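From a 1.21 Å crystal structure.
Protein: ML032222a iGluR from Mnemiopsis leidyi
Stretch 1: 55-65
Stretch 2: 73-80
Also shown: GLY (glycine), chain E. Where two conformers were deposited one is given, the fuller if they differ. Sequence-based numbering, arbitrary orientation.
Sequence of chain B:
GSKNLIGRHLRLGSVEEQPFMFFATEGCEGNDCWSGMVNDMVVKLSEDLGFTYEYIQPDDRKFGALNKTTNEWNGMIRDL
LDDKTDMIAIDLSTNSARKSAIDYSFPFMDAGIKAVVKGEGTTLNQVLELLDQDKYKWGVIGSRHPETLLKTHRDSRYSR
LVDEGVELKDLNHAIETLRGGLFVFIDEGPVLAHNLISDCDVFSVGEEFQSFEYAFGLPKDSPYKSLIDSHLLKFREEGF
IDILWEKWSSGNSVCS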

# COMPACT_ATOMS: atom_id res chain seq x y z
N TYR B 55 -4.57 -5.60 24.96
CA TYR B 55 -3.59 -6.26 24.13
C TYR B 55 -3.24 -7.63 24.69
O TYR B 55 -3.07 -7.77 25.91
CB TYR B 55 -2.33 -5.40 24.03
CG TYR B 55 -2.48 -4.07 23.33
CD1 TYR B 55 -2.62 -4.00 21.95
CD2 TYR B 55 -2.46 -2.88 24.03
CE1 TYR B 55 -2.73 -2.79 21.31
CE2 TYR B 55 -2.57 -1.66 23.40
CZ TYR B 55 -2.68 -1.62 22.04
OH TYR B 55 -2.75 -0.41 21.37
N ILE B 56 -3.13 -8.61 23.82
CA ILE B 56 -2.80 -9.99 24.19
C ILE B 56 -1.61 -10.44 23.34
O ILE B 56 -1.66 -10.43 22.10
CB ILE B 56 -3.99 -10.95 23.96
CG1 ILE B 56 -5.17 -10.49 24.83
CG2 ILE B 56 -3.59 -12.44 24.23
CD1 ILE B 56 -6.37 -11.40 24.85
N GLN B 57 -0.53 -10.80 24.02
CA GLN B 57 0.65 -11.31 23.34
C GLN B 57 0.62 -12.82 23.26
O GLN B 57 0.20 -13.48 24.18
CB GLN B 57 1.90 -10.88 24.09
CG GLN B 57 2.01 -9.41 24.35
CD GLN B 57 3.39 -9.03 24.79
OE1 GLN B 57 4.36 -9.20 24.05
NE2 GLN B 57 3.50 -8.51 26.01
N PRO B 58 1.10 -13.39 22.15
CA PRO B 58 1.19 -14.85 22.10
C PRO B 58 2.27 -15.35 23.04
O PRO B 58 3.33 -14.74 23.14
CB PRO B 58 1.58 -15.13 20.64
CG PRO B 58 2.36 -13.93 20.26
CD PRO B 58 1.68 -12.76 20.96
N ASP B 59 2.01 -16.46 23.71
CA ASP B 59 3.00 -17.03 24.61
C ASP B 59 4.32 -17.34 23.90
O ASP B 59 5.40 -17.24 24.49
CB ASP B 59 2.42 -18.30 25.25
CG ASP B 59 1.18 -18.03 26.08
OD1 ASP B 59 1.12 -16.95 26.71
OD2 ASP B 59 0.28 -18.90 26.15
N ASP B 60 4.25 -17.72 22.63
CA ASP B 60 5.46 -18.09 21.89
C ASP B 60 6.25 -16.86 21.41
O ASP B 60 7.35 -17.02 20.91
CB ASP B 60 5.15 -19.07 20.74
CG ASP B 60 4.24 -18.51 19.64
OD1 ASP B 60 4.07 -17.27 19.53
OD2 ASP B 60 3.73 -19.36 18.87
N ARG B 61 5.68 -15.65 21.56
CA ARG B 61 6.27 -14.37 21.16
C ARG B 61 6.69 -14.32 19.67
O ARG B 61 7.58 -13.58 19.29
CB ARG B 61 7.37 -13.94 22.14
CG ARG B 61 6.88 -13.68 23.62
CD ARG B 61 5.89 -12.47 23.72
NE ARG B 61 5.71 -11.98 25.10
CZ ARG B 61 4.85 -12.49 25.98
NH1 ARG B 61 4.08 -13.51 25.65
NH2 ARG B 61 4.75 -11.97 27.20
N LYS B 62 5.99 -15.09 18.85
CA LYS B 62 6.20 -15.08 17.41
C LYS B 62 5.16 -14.22 16.69
O LYS B 62 4.04 -14.03 17.17
CB LYS B 62 6.14 -16.50 16.84
CG LYS B 62 7.01 -17.53 17.53
CD LYS B 62 8.46 -17.11 17.62
CE LYS B 62 9.27 -18.19 18.30
NZ LYS B 62 10.63 -17.74 18.69
N PHE B 63 5.51 -13.74 15.50
CA PHE B 63 4.55 -13.08 14.64
C PHE B 63 3.58 -14.11 14.04
O PHE B 63 2.37 -13.97 14.15
CB PHE B 63 5.25 -12.24 13.56
CG PHE B 63 5.54 -10.82 13.98
CD1 PHE B 63 6.51 -10.55 14.94
CD2 PHE B 63 4.84 -9.76 13.45
CE1 PHE B 63 6.76 -9.25 15.34
CE2 PHE B 63 5.08 -8.47 13.85
CZ PHE B 63 6.04 -8.21 14.81
N GLY B 64 4.14 -15.15 13.42
CA GLY B 64 3.37 -16.30 12.98
C GLY B 64 3.68 -16.77 11.57
O GLY B 64 3.78 -15.97 10.62
N ALA B 65 3.80 -18.09 11.43
CA ALA B 65 4.02 -18.73 10.15
C ALA B 65 3.34 -20.09 10.18
O ALA B 65 2.98 -20.60 11.25
CB ALA B 65 5.53 -18.89 9.88
N TRP B 73 -0.55 -23.12 12.42
CA TRP B 73 0.01 -21.80 12.61
C TRP B 73 0.53 -21.62 14.03
O TRP B 73 0.17 -22.37 14.95
CB TRP B 73 -1.07 -20.74 12.34
CG TRP B 73 -1.39 -20.61 10.89
CD1 TRP B 73 -2.34 -21.28 10.19
CD2 TRP B 73 -0.73 -19.76 9.95
NE1 TRP B 73 -2.30 -20.91 8.88
CE2 TRP B 73 -1.32 -19.97 8.70
CE3 TRP B 73 0.32 -18.84 10.06
CZ2 TRP B 73 -0.91 -19.30 7.56
CZ3 TRP B 73 0.73 -18.17 8.93
CH2 TRP B 73 0.11 -18.40 7.69
N ASN B 74 1.31 -20.56 14.21
CA ASN B 74 1.78 -20.15 15.53
C ASN B 74 1.70 -18.63 15.65
O ASN B 74 1.12 -17.95 14.78
CB ASN B 74 3.18 -20.72 15.82
CG ASN B 74 4.24 -20.23 14.88
OD1 ASN B 74 4.05 -19.28 14.12
ND2 ASN B 74 5.40 -20.87 14.94
N GLY B 75 2.22 -18.09 16.74
CA GLY B 75 2.31 -16.65 16.90
C GLY B 75 0.98 -15.93 17.01
O GLY B 75 -0.05 -16.49 17.38
N MET B 76 1.01 -14.65 16.65
CA MET B 76 -0.20 -13.84 16.68
C MET B 76 -1.24 -14.37 15.70
O MET B 76 -2.43 -14.25 15.96
CB MET B 76 0.13 -12.37 16.40
CG MET B 76 0.86 -11.68 17.56
SD MET B 76 1.29 -9.94 17.24
CE MET B 76 2.69 -10.22 16.18
N ILE B 77 -0.79 -14.92 14.57
CA ILE B 77 -1.73 -15.48 13.60
C ILE B 77 -2.56 -16.58 14.26
O ILE B 77 -3.78 -16.62 14.15
CB ILE B 77 -1.01 -16.04 12.36
CG1 ILE B 77 -0.15 -14.98 11.64
CG2 ILE B 77 -2.03 -16.64 11.40
CD1 ILE B 77 -0.90 -13.84 11.02
N ARG B 78 -1.89 -17.50 14.96
CA ARG B 78 -2.58 -18.60 15.62
C ARG B 78 -3.57 -18.11 16.67
O ARG B 78 -4.68 -18.62 16.78
CB ARG B 78 -1.57 -19.59 16.24
CG ARG B 78 -2.18 -20.76 16.98
CD ARG B 78 -3.06 -21.66 16.12
NE ARG B 78 -3.51 -22.83 16.88
CZ ARG B 78 -2.80 -23.95 17.04
NH1 ARG B 78 -1.61 -24.11 16.48
NH2 ARG B 78 -3.31 -24.92 17.78
N ASP B 79 -3.17 -17.10 17.45
CA ASP B 79 -4.07 -16.57 18.46
C ASP B 79 -5.33 -16.00 17.83
O ASP B 79 -6.42 -16.13 18.37
CB ASP B 79 -3.39 -15.48 19.29
CG ASP B 79 -2.51 -16.01 20.42
OD1 ASP B 79 -2.36 -17.23 20.59
OD2 ASP B 79 -1.95 -15.13 21.12
N LEU B 80 -5.18 -15.33 16.68
CA LEU B 80 -6.34 -14.80 15.96
C LEU B 80 -7.25 -15.94 15.47
O LEU B 80 -8.45 -15.90 15.68
CB LEU B 80 -5.85 -13.93 14.79
CG LEU B 80 -6.92 -13.15 14.03
CD1 LEU B 80 -7.52 -12.08 14.91
CD2 LEU B 80 -6.33 -12.51 12.81
N GLY E . 6.70 -7.52 10.68
CA GLY E . 7.02 -8.95 10.91
C GLY E . 5.94 -9.90 10.47
O GLY E . 6.18 -11.12 10.54
OXT GLY E . 4.84 -9.44 10.09
O HOH W 1 -1.76 -12.55 20.12
O HOH W 2 -1.95 -15.57 23.96
O HOH W 3 -0.86 -17.65 23.00

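Stretch 1 leaves a strand at Ile-56, makes a type I turn from Pro-58 to Arg-61 and runs on as loop past the first residues of the helix in stretch 2. The closest CA atoms are those of two glycines, Gly-64 CA and Gly-75 CA, 4.1 Å apart. Neither could carry a CB here: on Gly-64 it would strike Ile-77 CG1 and Asn-74 O, and on Gly-75 it would run into Lys-62 O and Gly-64 N. This proximity lets the loop carbonyls meet amides that the helix itself leaves unpaired. Met-76 N donates to Lys-62 O (3.1 Å) and weakly to Phe-63 O (2.9 Å), while Asp-60 OD2 accepts from Gly-75 N (2.9 Å). Asp-60 OD1 takes Lys-62 N (3.0 Å), so one carboxylate binds the amides of both Lys-62 and Gly-75. Further along, Asn-74 OD1 receives Ala-65 N at 3.0 Å.

Among the side chains, Met-76 extends between Pro-58 and Phe-63. Its CG lies 3.7 Å from Pro-58 CD, and its CE sits over one face of the Phe-63 ring, 3.6 Å from the centroid, in a CH-pi contact; the bound glycine covers the opposite face. Asp-79 points toward the loop, where waters link its OD2 to the carbonyls of Ile-56 and Gln-57 and its OD1 to Asp-59 N.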